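Local coordinates for protein AtxE2 (Asticcacaulis excentricus, PDB 5TXE) that hydrolyses the isopeptide bond of the lasso peptides astexin-2 and astexin-3, converting them to linear peptides, at residues V263-F268 with A286-G291; D297-Q302 with F318-G323; W308-A313 with Q357-I362. The protein carries 1 engineered substitution. One frame throughout, in Å; residues are numbered along the deposited sequence. Where two conformers were deposited one is given.

All three interactions lie in the part of AtxE2 built from four-stranded antiparallel sheets, consistent with the beta-propeller of prolyl oligopeptidase relatives. Interaction 1 pairs strands within the sheet of 261-295. Interaction 2 ties the loop after that sheet to strand 315-322 of the next one. Interaction 3 joins this next sheet, through strand 304-310, to the sheet of 350-388. The contact centres are about 18 to 20 Å apart. Interactions 1 and 3 touch at Val263 CG2 and Gly309 CA, 3.8 Å apart. Interactions 2 and 3 meet at Leu319 CD1 and Trp308 CH2, 3.7 Å apart. None of the three reaches the annotated catalytic or substrate-binding residues.

Interaction 1. Residues V263-F268 with A286-G291; sequences VGRTTF and ARRGEG
Two arginines cross at about a right angle where strand 266-271 begins and strand 283-288 ends. Arg265 carries CG beside its backbone N, and its chain bends at chi3 (39°). Arg288 carries CG anti to its backbone N (chi1 168°) and also bends at chi3. The Arg288 guanidinium therefore lies with one face over Arg265 CB. Its NH1 sits at the edge of the Arg265 guanidinium, 3.6 Å from Arg265 NE. The two guanidinium planes are turned 56° apart. Gly289 CA lies over one face of the Arg265 group, with no side chain to intervene. Thr266, Phe268, Ala286 and Arg288 share one face of the sheet. Thr266 points its methyl CG2 anti to the backbone N, so it reaches Ala286 CB at 4.0 Å and also sits above one face of the Phe268 ring, toward its rim. Phe268 CE1 meets Ala286 CB obliquely at 3.7 Å. Thr267 and Arg287 emerge on the other face. Their backbones form a hydrogen-bonded pair. Thr267 N to Arg287 O is 2.8 Å. Arg287 N to Thr267 O is 3.0 Å. Both donors lie in the carbonyl planes. Gly289 N to Arg265 O, 2.9 Å, is nearly straight at the hydrogen but comes from above the carbonyl plane. Type II' turns from Val263 to Thr266 and from Arg288 to Gly291 lie at the same end of the ladder. The backbone bonds and small apolar patch thus hold the strands together, while the exposed arginines, alike in charge, would be expected to repel each other and meet by packing alone.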
loop_
_atom_site.group_PDB
_atom_site.type_symbol
_atom_site.label_atom_id
_atom_site.label_comp_id
_atom_site.label_asym_id
_atom_site.label_seq_id
_atom_site.Cartn_x
_atom_site.Cartn_y
_atom_site.Cartn_z
ATOM N N VAL A 263 -22.220 -20.251 12.096
ATOM C CA VAL A 263 -23.567 -19.877 12.517
ATOM C C VAL A 263 -24.279 -21.180 12.965
ATOM O O VAL A 263 -24.540 -22.055 12.137
ATOM C CB VAL A 263 -24.351 -19.236 11.366
ATOM C CG1 VAL A 263 -25.637 -18.655 11.885
ATOM C CG2 VAL A 263 -23.527 -18.166 10.661
ATOM N N GLY A 264 -24.527 -21.342 14.262
ATOM C CA GLY A 264 -25.069 -22.590 14.784
ATOM C C GLY A 264 -24.048 -23.705 14.605
ATOM O O GLY A 264 -22.869 -23.546 14.950
ATOM N N ARG A 265 -24.503 -24.817 14.018
ATOM C CA ARG A 265 -23.655 -25.988 13.715
ATOM C C ARG A 265 -22.941 -25.857 12.343
ATOM O O ARG A 265 -22.057 -26.669 12.001
ATOM C CB ARG A 265 -24.479 -27.299 13.749
ATOM C CG ARG A 265 -24.959 -27.730 15.135
ATOM C CD ARG A 265 -25.932 -28.955 15.180
ATOM N NE ARG A 265 -25.640 -30.064 14.240
ATOM C CZ ARG A 265 -24.605 -30.924 14.318
ATOM N NH1 ARG A 265 -23.678 -30.832 15.291
ATOM N NH2 ARG A 265 -24.475 -31.874 13.382
ATOM N N THR A 266 -23.314 -24.836 11.571
ATOM C CA THR A 266 -22.818 -24.649 10.204
ATOM C C THR A 266 -21.514 -23.827 10.136
ATOM O O THR A 266 -21.411 -22.731 10.666
ATOM C CB THR A 266 -23.876 -23.965 9.399
ATOM O OG1 THR A 266 -25.076 -24.703 9.572
ATOM C CG2 THR A 266 -23.498 -23.926 7.918
ATOM N N THR A 267 -20.509 -24.410 9.504
ATOM C CA THR A 267 -19.243 -23.764 9.262
ATOM C C THR A 267 -19.219 -23.307 7.793
ATOM O O THR A 267 -19.421 -24.081 6.842
ATOM C CB THR A 267 -18.085 -24.717 9.573
ATOM O OG1 THR A 267 -18.027 -24.873 10.990
ATOM C CG2 THR A 267 -16.760 -24.171 9.119
ATOM N N PHE A 268 -19.019 -22.021 7.635
ATOM C CA PHE A 268 -18.856 -21.437 6.321
ATOM C C PHE A 268 -17.401 -21.218 6.017
ATOM O O PHE A 268 -16.634 -20.829 6.885
ATOM C CB PHE A 268 -19.602 -20.169 6.252
ATOM C CG PHE A 268 -21.070 -20.345 6.370
ATOM C CD1 PHE A 268 -21.813 -20.788 5.290
ATOM C CD2 PHE A 268 -21.703 -20.080 7.529
ATOM C CE1 PHE A 268 -23.190 -20.938 5.367
ATOM C CE2 PHE A 268 -23.065 -20.246 7.631
ATOM C CZ PHE A 268 -23.814 -20.674 6.546
ATOM N N ALA A 286 -20.687 -24.599 2.776
ATOM C CA ALA A 286 -21.305 -24.794 4.072
ATOM C C ALA A 286 -21.225 -26.277 4.506
ATOM O O ALA A 286 -21.563 -27.173 3.713
ATOM C CB ALA A 286 -22.740 -24.333 4.013
ATOM N N ARG A 287 -20.752 -26.509 5.733
ATOM C CA ARG A 287 -20.713 -27.831 6.358
ATOM C C ARG A 287 -21.546 -27.804 7.640
ATOM O O ARG A 287 -21.311 -26.941 8.489
ATOM C CB ARG A 287 -19.274 -28.208 6.719
ATOM C CG ARG A 287 -18.299 -28.309 5.557
ATOM C CD ARG A 287 -16.854 -28.499 6.040
ATOM N NE ARG A 287 -16.754 -29.593 7.010
ATOM C CZ ARG A 287 -16.503 -30.876 6.731
ATOM N NH1 ARG A 287 -16.290 -31.294 5.478
ATOM N NH2 ARG A 287 -16.453 -31.756 7.739
ATOM N N ARG A 288 -22.559 -28.668 7.775
ATOM C CA ARG A 288 -23.264 -28.812 9.057
ATOM C C ARG A 288 -22.473 -29.840 9.889
ATOM O O ARG A 288 -22.432 -31.001 9.547
ATOM C CB ARG A 288 -24.716 -29.244 8.822
ATOM C CG ARG A 288 -25.493 -29.699 10.073
ATOM C CD ARG A 288 -27.027 -29.665 9.888
ATOM N NE ARG A 288 -27.549 -28.286 9.963
ATOM C CZ ARG A 288 -28.027 -27.689 11.062
ATOM N NH1 ARG A 288 -28.118 -28.326 12.229
ATOM N NH2 ARG A 288 -28.437 -26.430 10.984
ATOM N N GLY A 289 -21.875 -29.417 10.992
ATOM C CA GLY A 289 -21.046 -30.272 11.822
ATOM C C GLY A 289 -19.984 -30.977 10.975
ATOM O O GLY A 289 -19.219 -30.331 10.261
ATOM N N GLU A 290 -20.003 -32.310 11.001
ATOM C CA GLU A 290 -19.028 -33.129 10.275
ATOM C C GLU A 290 -19.565 -33.591 8.938
ATOM O O GLU A 290 -18.936 -34.374 8.259
ATOM C CB GLU A 290 -18.641 -34.336 11.127
ATOM C CG GLU A 290 -18.089 -33.940 12.517
ATOM C CD GLU A 290 -16.677 -33.370 12.445
ATOM O OE1 GLU A 290 -16.077 -33.492 11.359
ATOM O OE2 GLU A 290 -16.155 -32.847 13.468
ATOM N N GLY A 291 -20.703 -33.068 8.534
ATOM C CA GLY A 291 -21.309 -33.452 7.244
ATOM C C GLY A 291 -20.554 -33.051 5.973
ATOM O O GLY A 291 -19.540 -32.376 6.010
#

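Interaction 2. Residues D297-Q302 with F318-G323; sequences DEEACQ and FLRREG
Arg320 reaches from its strand into the 3-10 turn at 299-301 and presents its guanidinium edge-on to the carbonyl of Gln302. CG sits between the backbone N and the carbonyl carbon (chi1 70°), and the chain bends at chi3. The grip is side-on, with two nitrogens on one oxygen. Arg320 NE is 2.9 Å from Gln302 O, and Arg320 NH2 is 2.8 Å from the same Gln302 O. NE lies in the carbonyl plane, whereas NH2 comes from above it. The turn backbone covers one face of the guanidinium, with Ala300 C over its centre. Glu299 crosses Arg320 at about a right angle, its carboxylate tilted 57° from the guanidinium. Glu299 OE2 forms a salt bridge with Arg320 NH2, whose hydrogen bond is weak at 3.3 Å. Within the strand, Arg320 NH1 makes a hydrogen-bonded salt bridge to Glu322 OE1 at 2.9 Å, from above the carboxylate plane. The two acids would be expected to offset the charge of the buried guanidinium. Glu322 is itself bound by Arg343 and Tyr332. Beside Arg320, Phe318 turns its ring edge to the turn, with CE1 3.3 Å from Ala300 O. Cys301 points away and is bonded to Cys296 by a disulfide. This salt-bridge network fastens a connecting loop to the second strand of a four-stranded antiparallel sheet, consistent with a blade of the beta-propeller found in prolyl oligopeptidase relatives.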
loop_
_atom_site.group_PDB
_atom_site.type_symbol
_atom_site.label_atom_id
_atom_site.label_comp_id
_atom_site.label_asym_id
_atom_site.label_seq_id
_atom_site.Cartn_x
_atom_site.Cartn_y
_atom_site.Cartn_z
ATOM N N ASP A 297 -23.905 -22.242 -5.492
ATOM C CA ASP A 297 -23.736 -22.175 -6.961
ATOM C C ASP A 297 -23.738 -20.718 -7.451
ATOM O O ASP A 297 -23.060 -20.369 -8.428
ATOM C CB ASP A 297 -24.790 -23.042 -7.703
ATOM C CG ASP A 297 -26.037 -22.266 -8.105
ATOM O OD1 ASP A 297 -26.823 -21.902 -7.208
ATOM O OD2 ASP A 297 -26.232 -22.041 -9.323
ATOM N N GLU A 298 -24.465 -19.853 -6.734
ATOM C CA GLU A 298 -24.693 -18.478 -7.171
ATOM C C GLU A 298 -23.380 -17.758 -7.485
ATOM O O GLU A 298 -22.327 -18.022 -6.901
ATOM C CB GLU A 298 -25.446 -17.652 -6.125
ATOM C CG GLU A 298 -26.624 -18.330 -5.450
ATOM C CD GLU A 298 -27.936 -18.083 -6.152
ATOM O OE1 GLU A 298 -28.375 -16.909 -6.140
ATOM O OE2 GLU A 298 -28.544 -19.065 -6.652
ATOM N N GLU A 299 -23.472 -16.838 -8.421
ATOM C CA GLU A 299 -22.329 -16.070 -8.846
ATOM C C GLU A 299 -21.850 -15.165 -7.693
ATOM O O GLU A 299 -20.662 -14.917 -7.513
ATOM C CB GLU A 299 -22.710 -15.243 -10.106
ATOM C CG GLU A 299 -21.510 -14.757 -10.913
ATOM C CD GLU A 299 -20.851 -13.541 -10.293
ATOM O OE1 GLU A 299 -21.588 -12.659 -9.781
ATOM O OE2 GLU A 299 -19.602 -13.488 -10.272
ATOM N N ALA A 300 -22.789 -14.662 -6.926
ATOM C CA ALA A 300 -22.487 -13.799 -5.799
ATOM C C ALA A 300 -21.549 -14.387 -4.754
ATOM O O ALA A 300 -20.976 -13.649 -3.994
ATOM C CB ALA A 300 -23.782 -13.407 -5.141
ATOM N N CYS A 301 -21.393 -15.701 -4.724
ATOM C CA CYS A 301 -20.659 -16.429 -3.663
ATOM C C CYS A 301 -19.227 -16.562 -4.082
ATOM O O CYS A 301 -18.444 -17.203 -3.387
ATOM C CB CYS A 301 -21.253 -17.875 -3.461
ATOM S SG CYS A 301 -22.819 -17.985 -2.507
ATOM N N GLN A 302 -18.869 -16.010 -5.242
ATOM C CA GLN A 302 -17.487 -16.151 -5.765
ATOM C C GLN A 302 -16.556 -15.062 -5.315
ATOM O O GLN A 302 -16.908 -13.880 -5.335
ATOM C CB GLN A 302 -17.457 -16.173 -7.296
ATOM C CG GLN A 302 -18.330 -17.267 -7.907
ATOM C CD GLN A 302 -17.689 -17.911 -9.091
ATOM O OE1 GLN A 302 -17.301 -17.256 -10.086
ATOM N NE2 GLN A 302 -17.532 -19.205 -8.983
ATOM N N PHE A 318 -21.210 -11.108 3.903
ATOM C CA PHE A 318 -19.924 -11.113 3.267
ATOM C C PHE A 318 -19.655 -9.991 2.285
ATOM O O PHE A 318 -20.581 -9.378 1.741
ATOM C CB PHE A 318 -19.601 -12.473 2.654
ATOM C CG PHE A 318 -20.527 -12.923 1.572
ATOM C CD1 PHE A 318 -20.364 -12.470 0.282
ATOM C CD2 PHE A 318 -21.502 -13.881 1.820
ATOM C CE1 PHE A 318 -21.168 -12.921 -0.741
ATOM C CE2 PHE A 318 -22.309 -14.344 0.792
ATOM C CZ PHE A 318 -22.139 -13.862 -0.491
ATOM N N LEU A 319 -18.369 -9.728 2.099
ATOM C CA LEU A 319 -17.887 -8.713 1.169
ATOM C C LEU A 319 -17.237 -9.340 -0.016
ATOM O O LEU A 319 -16.672 -10.440 0.084
ATOM C CB LEU A 319 -16.766 -7.884 1.809
ATOM C CG LEU A 319 -17.194 -6.806 2.792
ATOM C CD1 LEU A 319 -15.968 -6.122 3.388
ATOM C CD2 LEU A 319 -18.068 -5.792 2.093
ATOM N N ARG A 320 -17.266 -8.622 -1.127
ATOM C CA ARG A 320 -16.474 -9.025 -2.263
ATOM C C ARG A 320 -16.330 -7.878 -3.241
ATOM O O ARG A 320 -16.981 -6.843 -3.120
ATOM C CB ARG A 320 -17.106 -10.191 -2.989
ATOM C CG ARG A 320 -18.377 -9.733 -3.704
ATOM C CD ARG A 320 -19.284 -10.779 -4.280
ATOM N NE ARG A 320 -18.671 -11.608 -5.262
ATOM C CZ ARG A 320 -19.061 -11.681 -6.524
ATOM N NH1 ARG A 320 -20.071 -10.946 -6.989
ATOM N NH2 ARG A 320 -18.400 -12.507 -7.317
ATOM N N ARG A 321 -15.459 -8.085 -4.216
ATOM C CA ARG A 321 -15.312 -7.142 -5.322
ATOM C C ARG A 321 -16.099 -7.618 -6.508
ATOM O O ARG A 321 -16.218 -8.808 -6.704
ATOM C CB ARG A 321 -13.845 -7.022 -5.697
ATOM C CG ARG A 321 -13.101 -6.310 -4.605
ATOM C CD ARG A 321 -11.776 -6.923 -4.273
ATOM N NE ARG A 321 -11.170 -6.194 -3.155
ATOM C CZ ARG A 321 -10.006 -5.534 -3.197
ATOM N NH1 ARG A 321 -9.253 -5.524 -4.292
ATOM N NH2 ARG A 321 -9.573 -4.900 -2.107
ATOM N N GLU A 322 -16.666 -6.690 -7.257
ATOM C CA GLU A 322 -17.469 -7.046 -8.411
ATOM C C GLU A 322 -17.630 -5.849 -9.381
ATOM O O GLU A 322 -17.068 -4.799 -9.165
ATOM C CB GLU A 322 -18.847 -7.572 -7.950
ATOM C CG GLU A 322 -19.667 -6.579 -7.159
ATOM C CD GLU A 322 -21.006 -7.178 -6.713
ATOM O OE1 GLU A 322 -21.021 -8.345 -6.260
ATOM O OE2 GLU A 322 -22.040 -6.466 -6.796
ATOM N N GLY A 323 -18.400 -6.048 -10.443
ATOM C CA GLY A 323 -18.616 -5.077 -11.489
ATOM C C GLY A 323 -17.508 -5.158 -12.535
ATOM O O GLY A 323 -16.606 -5.988 -12.437
#

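Interaction 3. Residues W308-A313 with Q357-I362; sequences WGDETA and QAKRLI
Leu361 sets its methyl CD1 squarely over one face of the Trp308 indole. The methyl carbon is 4.2 Å from the centroid of the Trp308 six-membered ring and 15° off its normal, a CH-pi contact. Its nearest ring atom is Trp308 CE2, 4.0 Å from Leu361 CD1. The two side chains cross at about a right angle. With CG anti to the carbonyl carbon (chi1 -66°), Trp308 turns its indole toward Leu361; both residues are buried. A second touch is made near the surface. Lys359 runs out extended beyond CG and lays its CE against Ala313 CB, 3.8 Å away. Between these, Asp310 points its CG anti to the backbone N (chi1 180°). Asp310 OD2 comes within 3.8 Å of Ala358 O, two acceptors with no bond between them. No hydrogen bond joins the segments; the contact is side-chain packing between consecutive four-stranded antiparallel sheets, as between adjacent blades of a beta-propeller. Arg356, outside both segments, serves both oxygens. Arg356 NH1 bonds to Ala358 O and lies at long, weak ion-pair range of Asp310 OD2. Tyr317 adds a weak bond to that same carboxylate oxygen. Asp310 OD1 takes a weak bond from Ala313 N at 3.3 Å, linking the aspartate to the bend that brings Ala313 round. A type II' turn from Gln357 to Arg360 places Lys359, and Arg360 NH1 bonds to Gln357 OE1 across its base at a very short 2.5 Å. Cys354, in a disulfide with Cys363, touches both Trp308 and Leu361.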
loop_
_atom_site.group_PDB
_atom_site.type_symbol
_atom_site.label_atom_id
_atom_site.label_comp_id
_atom_site.label_asym_id
_atom_site.label_seq_id
_atom_site.Cartn_x
_atom_site.Cartn_y
_atom_site.Cartn_z
ATOM N N TRP A 308 -18.785 -12.673 7.912
ATOM C CA TRP A 308 -19.139 -12.575 9.336
ATOM C C TRP A 308 -20.414 -13.341 9.641
ATOM O O TRP A 308 -21.445 -13.140 8.946
ATOM C CB TRP A 308 -19.478 -11.132 9.697
ATOM C CG TRP A 308 -18.355 -10.145 9.611
ATOM C CD1 TRP A 308 -17.524 -9.778 10.616
ATOM C CD2 TRP A 308 -17.969 -9.385 8.466
ATOM N NE1 TRP A 308 -16.631 -8.853 10.168
ATOM C CE2 TRP A 308 -16.895 -8.589 8.849
ATOM C CE3 TRP A 308 -18.421 -9.325 7.145
ATOM C CZ2 TRP A 308 -16.254 -7.735 7.964
ATOM C CZ3 TRP A 308 -17.802 -8.455 6.272
ATOM C CH2 TRP A 308 -16.720 -7.671 6.687
ATOM N N GLY A 309 -20.339 -14.233 10.637
ATOM C CA GLY A 309 -21.499 -15.022 11.061
ATOM C C GLY A 309 -22.262 -14.337 12.181
ATOM O O GLY A 309 -21.668 -13.795 13.076
ATOM N N ASP A 310 -23.579 -14.404 12.161
ATOM C CA ASP A 310 -24.412 -13.800 13.214
ATOM C C ASP A 310 -25.430 -14.831 13.683
ATOM O O ASP A 310 -26.425 -15.042 12.981
ATOM C CB ASP A 310 -25.130 -12.565 12.629
ATOM C CG ASP A 310 -26.047 -11.831 13.641
ATOM O OD1 ASP A 310 -26.210 -12.317 14.792
ATOM O OD2 ASP A 310 -26.573 -10.738 13.246
ATOM N N GLU A 311 -25.195 -15.435 14.854
ATOM C CA GLU A 311 -26.080 -16.491 15.407
ATOM C C GLU A 311 -27.498 -16.012 15.720
ATOM O O GLU A 311 -28.481 -16.656 15.353
ATOM C CB GLU A 311 -25.445 -17.141 16.669
ATOM C CG GLU A 311 -25.452 -18.674 16.664
ATOM C CD GLU A 311 -24.100 -19.250 17.054
ATOM O OE1 GLU A 311 -23.132 -19.019 16.278
ATOM O OE2 GLU A 311 -24.004 -19.937 18.111
ATOM N N THR A 312 -27.590 -14.838 16.321
ATOM C CA THR A 312 -28.864 -14.245 16.684
ATOM C C THR A 312 -29.787 -14.069 15.474
ATOM O O THR A 312 -30.966 -14.449 15.508
ATOM C CB THR A 312 -28.605 -12.889 17.357
ATOM O OG1 THR A 312 -27.726 -13.112 18.452
ATOM C CG2 THR A 312 -29.868 -12.228 17.867
ATOM N N ALA A 313 -29.270 -13.478 14.404
ATOM C CA ALA A 313 -30.091 -13.230 13.226
ATOM C C ALA A 313 -30.101 -14.475 12.346
ATOM O O ALA A 313 -30.898 -14.565 11.406
ATOM C CB ALA A 313 -29.553 -12.041 12.447
ATOM N N GLN A 357 -21.032 -5.176 15.178
ATOM C CA GLN A 357 -21.773 -5.007 16.438
ATOM C C GLN A 357 -23.277 -5.189 16.129
ATOM O O GLN A 357 -23.906 -4.313 15.502
ATOM C CB GLN A 357 -21.587 -3.588 17.014
ATOM C CG GLN A 357 -22.567 -3.215 18.149
ATOM C CD GLN A 357 -23.149 -1.819 17.986
ATOM O OE1 GLN A 357 -23.816 -1.525 16.989
ATOM N NE2 GLN A 357 -22.917 -0.953 18.961
ATOM N N ALA A 358 -23.842 -6.271 16.652
ATOM C CA ALA A 358 -25.232 -6.640 16.407
ATOM C C ALA A 358 -25.560 -6.600 14.913
ATOM O O ALA A 358 -24.984 -7.384 14.155
ATOM C CB ALA A 358 -26.168 -5.744 17.210
ATOM N N LYS A 359 -26.407 -5.654 14.486
ATOM C CA LYS A 359 -26.792 -5.507 13.089
ATOM C C LYS A 359 -26.184 -4.273 12.371
ATOM O O LYS A 359 -26.699 -3.773 11.348
ATOM C CB LYS A 359 -28.310 -5.550 13.002
ATOM C CG LYS A 359 -28.783 -6.986 12.946
ATOM C CD LYS A 359 -30.287 -7.063 12.979
ATOM C CE LYS A 359 -30.669 -8.484 13.366
ATOM N NZ LYS A 359 -32.122 -8.627 13.607
ATOM N N ARG A 360 -25.048 -3.817 12.897
ATOM C CA ARG A 360 -24.192 -2.890 12.153
ATOM C C ARG A 360 -22.765 -3.430 11.953
ATOM O O ARG A 360 -22.219 -4.208 12.737
ATOM C CB ARG A 360 -24.221 -1.451 12.711
ATOM C CG ARG A 360 -24.663 -1.318 14.146
ATOM C CD ARG A 360 -25.677 -0.194 14.323
ATOM N NE ARG A 360 -25.076 1.144 14.344
ATOM C CZ ARG A 360 -24.305 1.615 15.329
ATOM N NH1 ARG A 360 -23.981 0.880 16.397
ATOM N NH2 ARG A 360 -23.836 2.849 15.229
ATOM N N LEU A 361 -22.192 -2.995 10.849
ATOM C CA LEU A 361 -20.794 -3.131 10.581
ATOM C C LEU A 361 -20.184 -1.748 10.866
ATOM O O LEU A 361 -20.718 -0.734 10.442
ATOM C CB LEU A 361 -20.642 -3.494 9.106
ATOM C CG LEU A 361 -19.622 -4.526 8.714
ATOM C CD1 LEU A 361 -19.637 -5.735 9.644
ATOM C CD2 LEU A 361 -19.890 -4.953 7.287
ATOM N N ILE A 362 -19.096 -1.725 11.608
ATOM C CA ILE A 362 -18.286 -0.524 11.719
ATOM C C ILE A 362 -17.032 -0.704 10.887
ATOM O O ILE A 362 -16.265 -1.645 11.127
ATOM C CB ILE A 362 -17.907 -0.275 13.171
ATOM C CG1 ILE A 362 -19.192 0.130 13.911
ATOM C CG2 ILE A 362 -17.019 0.946 13.311
ATOM C CD1 ILE A 362 -19.982 -0.952 14.548
#